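Local coordinates for probable acetyltransferase (PDB 3EXN), which binds acetyl-CoA and, as a member of the GCN5-related N-acetyltransferase (GNAT) family, probably transfers its acetyl group to an acceptor molecule, at residues 9-14 with 106-111; 63-68 with 75-80; 88-93 with 122-127. One frame throughout, in Å; residues are numbered along the deposited sequence.

Contact 1. Residues 9-14 with 106-111; sequences VLTLDL and GRQALE. With ACO (acetyl coenzyme *a), chain C.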
loop_
_atom_site.group_PDB
_atom_site.type_symbol
_atom_site.label_atom_id
_atom_site.label_comp_id
_atom_site.label_asym_id
_atom_site.label_seq_id
_atom_site.Cartn_x
_atom_site.Cartn_y
_atom_site.Cartn_z
ATOM N N VAL A 9 -5.897 -2.591 -20.404
ATOM C CA VAL A 9 -6.692 -3.270 -19.400
ATOM C C VAL A 9 -7.090 -2.170 -18.389
ATOM O O VAL A 9 -6.253 -1.281 -18.013
ATOM C CB VAL A 9 -5.863 -4.393 -18.653
ATOM C CG1 VAL A 9 -6.606 -4.908 -17.449
ATOM C CG2 VAL A 9 -5.498 -5.537 -19.589
ATOM N N LEU A 10 -8.330 -2.266 -17.916
ATOM C CA LEU A 10 -8.929 -1.245 -17.049
ATOM C C LEU A 10 -9.083 -1.720 -15.616
ATOM O O LEU A 10 -8.895 -0.911 -14.700
ATOM C CB LEU A 10 -10.316 -0.820 -17.577
ATOM C CG LEU A 10 -10.355 -0.254 -18.998
ATOM C CD1 LEU A 10 -11.861 -0.080 -19.452
ATOM C CD2 LEU A 10 -9.592 1.021 -19.036
ATOM N N THR A 11 -9.434 -3.001 -15.415
ATOM C CA THR A 11 -9.799 -3.532 -14.101
ATOM C C THR A 11 -8.526 -4.055 -13.439
ATOM O O THR A 11 -7.793 -4.833 -14.022
ATOM C CB THR A 11 -10.842 -4.691 -14.208
ATOM O OG1 THR A 11 -12.066 -4.185 -14.816
ATOM C CG2 THR A 11 -11.186 -5.234 -12.820
ATOM N N LEU A 12 -8.295 -3.623 -12.207
ATOM C CA LEU A 12 -7.064 -3.908 -11.493
ATOM C C LEU A 12 -7.395 -5.076 -10.601
ATOM O O LEU A 12 -8.346 -4.978 -9.817
ATOM C CB LEU A 12 -6.673 -2.652 -10.664
ATOM C CG LEU A 12 -5.318 -2.522 -10.033
ATOM C CD1 LEU A 12 -4.179 -2.382 -11.071
ATOM C CD2 LEU A 12 -5.405 -1.373 -9.049
ATOM N N ASP A 13 -6.607 -6.143 -10.688
ATOM C CA ASP A 13 -6.758 -7.318 -9.815
ATOM C C ASP A 13 -5.852 -7.294 -8.579
ATOM O O ASP A 13 -4.660 -6.965 -8.661
ATOM C CB ASP A 13 -6.501 -8.579 -10.588
ATOM C CG ASP A 13 -7.474 -8.749 -11.763
ATOM O OD1 ASP A 13 -8.664 -8.357 -11.622
ATOM O OD2 ASP A 13 -7.044 -9.272 -12.812
ATOM N N LEU A 14 -6.421 -7.684 -7.447
ATOM C CA LEU A 14 -5.685 -7.665 -6.185
ATOM C C LEU A 14 -5.381 -9.129 -5.864
ATOM O O LEU A 14 -6.293 -9.849 -5.439
ATOM C CB LEU A 14 -6.561 -7.023 -5.091
ATOM C CG LEU A 14 -6.498 -5.497 -4.925
ATOM C CD1 LEU A 14 -6.919 -4.722 -6.185
ATOM C CD2 LEU A 14 -7.340 -5.083 -3.782
ATOM N N GLY A 106 -4.440 4.075 -8.195
ATOM C CA GLY A 106 -4.334 4.196 -6.728
ATOM C C GLY A 106 -5.730 4.238 -6.145
ATOM O O GLY A 106 -6.047 3.486 -5.194
ATOM N N ARG A 107 -6.592 5.066 -6.745
ATOM C CA ARG A 107 -7.970 5.157 -6.260
ATOM C C ARG A 107 -8.730 3.822 -6.435
ATOM O O ARG A 107 -9.442 3.375 -5.548
ATOM C CB ARG A 107 -8.757 6.291 -6.973
ATOM C CG ARG A 107 -10.221 6.275 -6.540
ATOM C CD ARG A 107 -11.059 7.459 -7.072
ATOM N NE ARG A 107 -12.483 7.246 -6.793
ATOM C CZ ARG A 107 -13.088 7.405 -5.602
ATOM N NH1 ARG A 107 -12.419 7.800 -4.513
ATOM N NH2 ARG A 107 -14.398 7.173 -5.489
ATOM N N GLN A 108 -8.535 3.174 -7.563
ATOM C CA GLN A 108 -9.232 1.917 -7.840
ATOM C C GLN A 108 -8.812 0.847 -6.807
ATOM O O GLN A 108 -9.679 0.096 -6.315
ATOM C CB GLN A 108 -8.947 1.415 -9.258
ATOM C CG GLN A 108 -9.879 0.238 -9.647
ATOM C CD GLN A 108 -9.588 -0.374 -11.000
ATOM O OE1 GLN A 108 -9.029 0.267 -11.921
ATOM N NE2 GLN A 108 -9.945 -1.619 -11.122
ATOM N N ALA A 109 -7.504 0.801 -6.496
ATOM C CA ALA A 109 -6.947 -0.229 -5.581
ATOM C C ALA A 109 -7.539 -0.019 -4.175
ATOM O O ALA A 109 -7.939 -0.966 -3.483
ATOM C CB ALA A 109 -5.415 -0.173 -5.537
ATOM N N LEU A 110 -7.620 1.245 -3.782
ATOM C CA LEU A 110 -8.145 1.594 -2.473
ATOM C C LEU A 110 -9.632 1.248 -2.349
ATOM O O LEU A 110 -10.087 0.696 -1.299
ATOM C CB LEU A 110 -7.946 3.085 -2.236
ATOM C CG LEU A 110 -8.022 3.628 -0.841
ATOM C CD1 LEU A 110 -7.103 2.825 0.100
ATOM C CD2 LEU A 110 -7.613 5.116 -0.932
ATOM N N GLU A 111 -10.387 1.526 -3.408
ATOM C CA GLU A 111 -11.831 1.291 -3.359
ATOM C C GLU A 111 -12.098 -0.223 -3.422
ATOM O O GLU A 111 -12.991 -0.715 -2.726
ATOM C CB GLU A 111 -12.591 2.114 -4.429
ATOM C CG GLU A 111 -12.506 3.703 -4.236
ATOM C CD GLU A 111 -12.558 4.202 -2.732
ATOM O OE1 GLU A 111 -13.278 3.610 -1.901
ATOM O OE2 GLU A 111 -11.878 5.207 -2.374
HETATM O O5B ACO C . -5.297 9.744 -8.227
HETATM P P1A ACO C . -4.726 8.358 -8.919
HETATM O O1A ACO C . -4.376 8.672 -10.373
HETATM O O2A ACO C . -5.606 7.210 -8.451
HETATM O O3A ACO C . -3.330 8.232 -8.088
HETATM P P2A ACO C . -2.207 7.141 -8.386
HETATM O O4A ACO C . -1.007 7.936 -8.909
HETATM O O5A ACO C . -2.705 6.039 -9.290
HETATM O O6A ACO C . -1.968 6.634 -6.837
HETATM C CBP ACO C . -0.252 7.020 -5.099
HETATM C CCP ACO C . -1.558 7.497 -5.760
HETATM C CDP ACO C . -0.575 5.674 -4.477
HETATM C CEP ACO C . 0.200 7.967 -3.992
HETATM C CAP ACO C . 0.863 6.876 -6.171
HETATM O OAP ACO C . 1.169 8.161 -6.773
HETATM C C9P ACO C . 2.173 6.348 -5.618
HETATM O O9P ACO C . 2.433 5.153 -5.611
HETATM N N8P ACO C . 3.037 7.254 -5.168
HETATM C C7P ACO C . 4.388 6.909 -4.685
HETATM C C6P ACO C . 4.394 6.003 -3.455
HETATM C C5P ACO C . 3.627 6.638 -2.303
HETATM O O5P ACO C . 3.755 7.846 -2.009
HETATM N N4P ACO C . 2.806 5.805 -1.644
HETATM C C3P ACO C . 2.025 6.254 -0.513
HETATM C C2P ACO C . 2.764 6.050 0.787
HETATM S S1P ACO C . 1.793 6.545 2.218
HETATM C C ACO C . 0.838 5.149 2.296
HETATM O O ACO C . 1.001 4.284 1.475
HETATM C CH3 ACO C . -0.208 4.991 3.383
#
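Gln108 reaches from the helix to the backbone of residues 9-14, while its neighbour Ala109 meets the side chain of Leu12. The glutamine's CG stands anti to the backbone N (chi1 -169°); the chain beyond it is extended, and the carboxamide lies beside the backbone of Leu10 and Leu12. As modelled, Gln108 NE2 lies 2.8 Å from Leu12 N and Gln108 OE1 lies 3.0 Å from Leu10 O. These pair like with like; the amide is probably turned over, and in the reversed orientation both may be hydrogen bonds. Its carbon CD also packs on CB of Leu12, 3.7 Å away, and the side chain of Thr11 crosses Gln108 at about a right angle. An alanine in place of Gln108 would probably leave Leu10 O and Leu12 N without the amide that faces them and open a gap beside CB of Leu12. Leu12 carries the apolar part: its CG is anti to the backbone N, and CD2 meets Ala109 CB at 3.7 Å. Leu67 of strand 62-69 touches both Leu14 and Ala109, continuing this layer between helix and sheet. On the ligand side of the helix, Gly106 N donates to O5A of acetyl-CoA at 2.8 Å, and Arg107 N to O2A at 2.9 Å. A CB on Gly106 would collide with O6A of the cofactor. The chain of Arg107 is extended from CG to NE, its guanidinium lying over Glu111 CG; NH1 is hydrogen-bonded to Gln141 OE1. Arg107 NH1 and Glu111 OE2 pair by charge alone, and Arg158 also makes a salt bridge to OE2. Backbone N-H groups at a glycine-rich helix start, with Gly102 and Gly104 also donating, form the pyrophosphate-binding loop and helix of GNAT motif A.

Contact 2. Residues 63-68 with 75-80; sequences RAFLLF and GYLDAK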
loop_
_atom_site.group_PDB
_atom_site.type_symbol
_atom_site.label_atom_id
_atom_site.label_comp_id
_atom_site.label_asym_id
_atom_site.label_seq_id
_atom_site.Cartn_x
_atom_site.Cartn_y
_atom_site.Cartn_z
ATOM N N ARG A 63 -3.020 -8.078 5.281
ATOM C CA ARG A 63 -3.687 -8.174 3.998
ATOM C C ARG A 63 -2.829 -7.449 2.973
ATOM O O ARG A 63 -2.862 -6.197 2.895
ATOM C CB ARG A 63 -5.076 -7.572 4.040
ATOM C CG ARG A 63 -6.092 -8.359 4.916
ATOM C CD ARG A 63 -6.482 -9.734 4.362
ATOM N NE ARG A 63 -7.429 -10.437 5.273
ATOM C CZ ARG A 63 -7.074 -11.127 6.361
ATOM N NH1 ARG A 63 -8.017 -11.732 7.111
ATOM N NH2 ARG A 63 -5.795 -11.172 6.752
ATOM N N ALA A 64 -2.022 -8.216 2.254
ATOM C CA ALA A 64 -1.090 -7.644 1.296
ATOM C C ALA A 64 -1.289 -8.263 -0.078
ATOM O O ALA A 64 -1.532 -9.487 -0.181
ATOM C CB ALA A 64 0.400 -7.822 1.778
ATOM N N PHE A 65 -1.182 -7.413 -1.107
ATOM C CA PHE A 65 -1.525 -7.781 -2.486
ATOM C C PHE A 65 -0.540 -7.222 -3.478
ATOM O O PHE A 65 -0.170 -6.031 -3.401
ATOM C CB PHE A 65 -2.896 -7.203 -2.857
ATOM C CG PHE A 65 -3.968 -7.538 -1.893
ATOM C CD1 PHE A 65 -4.771 -8.681 -2.072
ATOM C CD2 PHE A 65 -4.172 -6.717 -0.789
ATOM C CE1 PHE A 65 -5.785 -8.989 -1.152
ATOM C CE2 PHE A 65 -5.175 -7.020 0.136
ATOM C CZ PHE A 65 -5.961 -8.178 -0.035
ATOM N N LEU A 66 -0.137 -8.043 -4.452
ATOM C CA LEU A 66 0.342 -7.494 -5.706
ATOM C C LEU A 66 -0.839 -6.989 -6.566
ATOM O O LEU A 66 -1.896 -7.630 -6.619
ATOM C CB LEU A 66 1.143 -8.537 -6.477
ATOM C CG LEU A 66 2.642 -8.555 -6.261
ATOM C CD1 LEU A 66 3.149 -9.782 -7.016
ATOM C CD2 LEU A 66 3.381 -7.278 -6.757
ATOM N N LEU A 67 -0.658 -5.850 -7.216
ATOM C CA LEU A 67 -1.687 -5.206 -8.066
ATOM C C LEU A 67 -1.379 -5.483 -9.506
ATOM O O LEU A 67 -0.268 -5.216 -9.970
ATOM C CB LEU A 67 -1.796 -3.705 -7.748
ATOM C CG LEU A 67 -1.966 -3.319 -6.280
ATOM C CD1 LEU A 67 -2.040 -1.791 -6.120
ATOM C CD2 LEU A 67 -3.184 -3.964 -5.656
ATOM N N PHE A 68 -2.332 -6.126 -10.195
ATOM C CA PHE A 68 -2.086 -6.627 -11.543
ATOM C C PHE A 68 -2.994 -5.960 -12.546
ATOM O O PHE A 68 -4.181 -5.811 -12.321
ATOM C CB PHE A 68 -2.273 -8.155 -11.643
ATOM C CG PHE A 68 -1.058 -8.963 -11.188
ATOM C CD1 PHE A 68 0.019 -9.214 -12.044
ATOM C CD2 PHE A 68 -1.029 -9.509 -9.909
ATOM C CE1 PHE A 68 1.128 -9.974 -11.624
ATOM C CE2 PHE A 68 0.078 -10.320 -9.468
ATOM C CZ PHE A 68 1.158 -10.526 -10.307
ATOM N N GLY A 75 1.761 -2.633 -8.998
ATOM C CA GLY A 75 1.761 -1.983 -7.679
ATOM C C GLY A 75 1.666 -2.984 -6.562
ATOM O O GLY A 75 1.718 -4.210 -6.786
ATOM N N TYR A 76 1.479 -2.450 -5.357
ATOM C CA TYR A 76 1.520 -3.229 -4.121
ATOM C C TYR A 76 0.669 -2.509 -3.084
ATOM O O TYR A 76 0.717 -1.288 -3.008
ATOM C CB TYR A 76 2.951 -3.356 -3.627
ATOM C CG TYR A 76 3.097 -4.145 -2.362
ATOM C CD1 TYR A 76 2.803 -5.505 -2.329
ATOM C CD2 TYR A 76 3.571 -3.538 -1.183
ATOM C CE1 TYR A 76 2.951 -6.265 -1.151
ATOM C CE2 TYR A 76 3.720 -4.280 -0.016
ATOM C CZ TYR A 76 3.395 -5.654 -0.001
ATOM O OH TYR A 76 3.547 -6.376 1.179
ATOM N N LEU A 77 -0.113 -3.251 -2.301
ATOM C CA LEU A 77 -0.959 -2.691 -1.252
ATOM C C LEU A 77 -0.779 -3.565 -0.004
ATOM O O LEU A 77 -0.845 -4.784 -0.093
ATOM C CB LEU A 77 -2.434 -2.619 -1.692
ATOM C CG LEU A 77 -3.518 -2.047 -0.739
ATOM C CD1 LEU A 77 -4.715 -1.483 -1.522
ATOM C CD2 LEU A 77 -3.984 -3.114 0.315
ATOM N N ASP A 78 -0.527 -2.930 1.147
ATOM C CA ASP A 78 -0.200 -3.695 2.396
ATOM C C ASP A 78 -0.968 -3.038 3.502
ATOM O O ASP A 78 -0.802 -1.852 3.729
ATOM C CB ASP A 78 1.337 -3.669 2.661
ATOM C CG ASP A 78 1.818 -4.711 3.699
ATOM O OD1 ASP A 78 1.049 -5.117 4.626
ATOM O OD2 ASP A 78 2.995 -5.127 3.603
ATOM N N ALA A 79 -1.814 -3.805 4.165
ATOM C CA ALA A 79 -2.616 -3.347 5.306
ATOM C C ALA A 79 -2.589 -4.374 6.450
ATOM O O ALA A 79 -2.244 -5.558 6.272
ATOM C CB ALA A 79 -4.030 -3.062 4.839
ATOM N N LYS A 80 -2.931 -3.905 7.634
ATOM C CA LYS A 80 -3.043 -4.726 8.852
ATOM C C LYS A 80 -4.439 -4.515 9.487
ATOM O O LYS A 80 -4.797 -3.387 9.883
ATOM C CB LYS A 80 -1.978 -4.300 9.882
ATOM C CG LYS A 80 -1.980 -5.072 11.199
ATOM C CD LYS A 80 -1.787 -6.551 10.993
ATOM C CE LYS A 80 -1.850 -7.313 12.303
ATOM N NZ LYS A 80 -0.548 -7.260 13.035
#
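A beta hairpin joins strands 62-69 and 72-81 in the central sheet, and its two arms meet here as antiparallel neighbours from Arg63 opposite Ala79 to Phe65 opposite Leu77 and onward. Both of these are hydrogen-bonded pairs: Arg63 N donates to Ala79 O at 2.8 Å and almost straight (177°), and Phe65 N to Leu77 O at the same length. Near the turn, Leu67 N still bonds to Gly75 O at 2.9 Å, but the return bond from Gly75 N is weak. On the face carrying Phe65, Leu67 and Leu77, the side chains of Phe65 and Leu77 lie side by side and point the same way; Leu77 CD2 meets the ring's edge at Phe65 CD2, 3.8 Å off. Leu67 folds over the glycine, its CG 3.7 Å from Gly75 C, and a CB on Gly75 would sit tightly against Leu67 CD1. Helix 105-115 covers this face through Phe113 and Ala109. On the other face, Tyr76 has CG anti to the backbone N (chi1 -180°); its ring reaches obliquely across to the neighbouring strand, with CD1 3.2 Å from Phe65 O and OH 3.5 Å from Ala64 CB. The hydroxyl donates to Asp78 OD2 at 2.8 Å, from above the carboxylate plane; Arg62 makes a salt bridge to the same oxygen. Leu56 of helix 46-57 and Leu25 of helix 22-30 pack against Tyr76. A hairpin covered by helices on both faces is part of the antiparallel half of the GNAT alpha/beta fold.

Contact 3. Residues 88-93 with 122-127; sequences DATLSL and RLYAVV. With ACO (acetyl coenzyme *a), chain C.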
loop_
_atom_site.group_PDB
_atom_site.type_symbol
_atom_site.label_atom_id
_atom_site.label_comp_id
_atom_site.label_asym_id
_atom_site.label_seq_id
_atom_site.Cartn_x
_atom_site.Cartn_y
_atom_site.Cartn_z
ATOM N N ASP A 88 -10.549 -1.910 13.854
ATOM C CA ASP A 88 -10.076 -1.080 12.733
ATOM C C ASP A 88 -9.069 -1.799 11.842
ATOM O O ASP A 88 -8.785 -2.998 12.021
ATOM C CB ASP A 88 -9.448 0.206 13.279
ATOM C CG ASP A 88 -10.333 0.902 14.253
ATOM O OD1 ASP A 88 -11.559 0.748 14.142
ATOM O OD2 ASP A 88 -9.803 1.594 15.121
ATOM N N ALA A 89 -8.568 -1.060 10.852
ATOM C CA ALA A 89 -7.516 -1.525 9.918
ATOM C C ALA A 89 -6.621 -0.346 9.604
ATOM O O ALA A 89 -7.064 0.791 9.686
ATOM C CB ALA A 89 -8.147 -2.086 8.607
ATOM N N THR A 90 -5.382 -0.617 9.136
ATOM C CA THR A 90 -4.467 0.467 8.802
ATOM C C THR A 90 -3.764 0.067 7.547
ATOM O O THR A 90 -3.255 -1.051 7.441
ATOM C CB THR A 90 -3.407 0.701 9.906
ATOM O OG1 THR A 90 -4.035 1.153 11.104
ATOM C CG2 THR A 90 -2.320 1.711 9.487
ATOM N N LEU A 91 -3.750 0.987 6.598
ATOM C CA LEU A 91 -2.993 0.837 5.361
ATOM C C LEU A 91 -1.585 1.415 5.641
ATOM O O LEU A 91 -1.428 2.604 5.957
ATOM C CB LEU A 91 -3.709 1.587 4.188
ATOM C CG LEU A 91 -3.029 1.587 2.796
ATOM C CD1 LEU A 91 -3.180 0.255 2.197
ATOM C CD2 LEU A 91 -3.724 2.686 1.917
ATOM N N SER A 92 -0.547 0.566 5.509
ATOM C CA SER A 92 0.863 0.976 5.702
ATOM C C SER A 92 1.608 1.305 4.424
ATOM O O SER A 92 2.585 2.032 4.467
ATOM C CB SER A 92 1.647 -0.113 6.484
ATOM O OG SER A 92 1.774 -1.325 5.745
ATOM N N LEU A 93 1.144 0.785 3.297
ATOM C CA LEU A 93 1.761 1.088 2.006
ATOM C C LEU A 93 0.781 0.858 0.848
ATOM O O LEU A 93 0.191 -0.235 0.699
ATOM C CB LEU A 93 3.033 0.242 1.808
ATOM C CG LEU A 93 3.879 0.550 0.585
ATOM C CD1 LEU A 93 4.274 2.035 0.544
ATOM C CD2 LEU A 93 5.099 -0.383 0.587
ATOM N N ARG A 122 -13.122 1.549 10.987
ATOM C CA ARG A 122 -12.409 2.688 10.371
ATOM C C ARG A 122 -11.180 2.172 9.671
ATOM O O ARG A 122 -10.584 1.206 10.136
ATOM C CB ARG A 122 -11.864 3.698 11.403
ATOM C CG ARG A 122 -12.783 4.046 12.543
ATOM C CD ARG A 122 -12.037 4.658 13.698
ATOM N NE ARG A 122 -12.754 4.430 14.942
ATOM C CZ ARG A 122 -13.896 5.022 15.282
ATOM N NH1 ARG A 122 -14.482 5.909 14.472
ATOM N NH2 ARG A 122 -14.464 4.737 16.454
ATOM N N LEU A 123 -10.768 2.896 8.631
ATOM C CA LEU A 123 -9.536 2.585 7.858
ATOM C C LEU A 123 -8.565 3.742 8.021
ATOM O O LEU A 123 -8.826 4.854 7.575
ATOM C CB LEU A 123 -9.891 2.363 6.382
ATOM C CG LEU A 123 -8.723 2.030 5.453
ATOM C CD1 LEU A 123 -7.970 0.811 5.945
ATOM C CD2 LEU A 123 -9.224 1.808 4.002
ATOM N N TYR A 124 -7.419 3.460 8.647
ATOM C CA TYR A 124 -6.382 4.468 8.831
ATOM C C TYR A 124 -5.398 4.305 7.692
ATOM O O TYR A 124 -5.373 3.244 7.100
ATOM C CB TYR A 124 -5.645 4.240 10.145
ATOM C CG TYR A 124 -6.446 4.646 11.415
ATOM C CD1 TYR A 124 -6.245 5.886 12.030
ATOM C CD2 TYR A 124 -7.376 3.775 11.994
ATOM C CE1 TYR A 124 -6.968 6.252 13.209
ATOM C CE2 TYR A 124 -8.104 4.143 13.144
ATOM C CZ TYR A 124 -7.886 5.386 13.739
ATOM O OH TYR A 124 -8.590 5.750 14.896
ATOM N N ALA A 125 -4.627 5.359 7.449
ATOM C CA ALA A 125 -3.480 5.386 6.504
ATOM C C ALA A 125 -2.350 6.148 7.210
ATOM O O ALA A 125 -2.600 7.201 7.809
ATOM C CB ALA A 125 -3.899 6.091 5.234
ATOM N N VAL A 126 -1.114 5.601 7.157
ATOM C CA VAL A 126 0.067 6.221 7.791
ATOM C C VAL A 126 1.054 6.607 6.695
ATOM O O VAL A 126 1.394 5.771 5.863
ATOM C CB VAL A 126 0.731 5.366 8.854
ATOM C CG1 VAL A 126 1.072 3.931 8.330
ATOM C CG2 VAL A 126 1.976 6.117 9.439
ATOM N N VAL A 127 1.422 7.895 6.658
ATOM C CA VAL A 127 2.297 8.420 5.622
ATOM C C VAL A 127 3.683 8.651 6.224
ATOM O O VAL A 127 3.791 9.219 7.306
ATOM C CB VAL A 127 1.774 9.727 5.028
ATOM C CG1 VAL A 127 2.778 10.247 3.962
ATOM C CG2 VAL A 127 0.355 9.530 4.453
HETATM O O5B ACO C . -5.297 9.744 -8.227
HETATM P P1A ACO C . -4.726 8.358 -8.919
HETATM O O1A ACO C . -4.376 8.672 -10.373
HETATM O O2A ACO C . -5.606 7.210 -8.451
HETATM O O3A ACO C . -3.330 8.232 -8.088
HETATM P P2A ACO C . -2.207 7.141 -8.386
HETATM O O4A ACO C . -1.007 7.936 -8.909
HETATM O O5A ACO C . -2.705 6.039 -9.290
HETATM O O6A ACO C . -1.968 6.634 -6.837
HETATM C CBP ACO C . -0.252 7.020 -5.099
HETATM C CCP ACO C . -1.558 7.497 -5.760
HETATM C CDP ACO C . -0.575 5.674 -4.477
HETATM C CEP ACO C . 0.200 7.967 -3.992
HETATM C CAP ACO C . 0.863 6.876 -6.171
HETATM O OAP ACO C . 1.169 8.161 -6.773
HETATM C C9P ACO C . 2.173 6.348 -5.618
HETATM O O9P ACO C . 2.433 5.153 -5.611
HETATM N N8P ACO C . 3.037 7.254 -5.168
HETATM C C7P ACO C . 4.388 6.909 -4.685
HETATM C C6P ACO C . 4.394 6.003 -3.455
HETATM C C5P ACO C . 3.627 6.638 -2.303
HETATM O O5P ACO C . 3.755 7.846 -2.009
HETATM N N4P ACO C . 2.806 5.805 -1.644
HETATM C C3P ACO C . 2.025 6.254 -0.513
HETATM C C2P ACO C . 2.764 6.050 0.787
HETATM S S1P ACO C . 1.793 6.545 2.218
HETATM C C ACO C . 0.838 5.149 2.296
HETATM O O ACO C . 1.001 4.284 1.475
HETATM C CH3 ACO C . -0.208 4.991 3.383
HETATM O O HOH W 1 -8.924 3.390 16.557
#
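Asp88, Arg122 and Tyr124 cluster at the start of two parallel strands. The carboxylate of Asp88 lies alongside the extended chain of Arg122 and points the same way, the two flat groups turned 72° apart; with Asp88 OD1 4.0 Å from Arg122 NE, the salt bridge is a long one. The stronger partner of OD1 is Arg121, through its NE, in a salt bridge. Against Tyr124 the same carboxylate comes at the ring's edge, OD2 standing 3.6 Å from Tyr124 CE2 with the planes 46° apart. A water 2.9 Å from Tyr124 OH also lies near Asp88 OD2, though at a doubtfully short distance. Ala89 O also lies at the ring edge, in its plane, while accepting a straight bond from Tyr124 N at 2.9 Å. Thr90 and Tyr124 cross obliquely, with Thr90 OG1 3.6 Å from Tyr124 CB; that hydroxyl is hydrogen-bonded to Tyr83 O. On the sheet face carrying Ala89, Leu91, Leu123 and Ala125, Leu123 CD1 packs on Ala89 CB, and Leu91 and Ala125 share a neighbour in Phe138 of helix 132-140. Farther along, Leu91 N bonds to Tyr124 O and Leu91 O receives Val126 N at 3.2 Å. Val126 holds CG1 between its backbone N and carbonyl carbon (chi1 53°), against Leu91 O and Ser92 CA. There the strands draw apart, while Ser92 and Leu93 form a classic beta bulge opposite Asp78. The acetyl methyl of the cofactor lies where they part: CH3 is 3.1 Å from Val126 O, and Leu93 CA is 3.3 Å from O of the acetyl group. Parallel strands that diverge at a bulge, with the acetyl thioester at the opening, are the hallmark of the GNAT acetyl-CoA cleft.

All three contacts share the one mixed sheet. Contact 2 lies in the middle, its centre about 11 Å from that of contact 1 and about 12 Å from that of contact 3, which are themselves about 18 Å apart. Along the chain, contact 2 is nested inside the loop closed by contact 1 and closes before contact 3 opens, whereas contacts 1 and 3 alternate because helix 105-115 links strands 89-96 and 122-128 in a beta-alpha-beta unit. Phe68 N probably hydrogen-bonds to Asp13 O, and Asp78 N to Leu93 O, carrying the sheet from one contact to the next. Contacts 1 and 3 both touch acetyl-CoA, at its pyrophosphate and at its acetyl end.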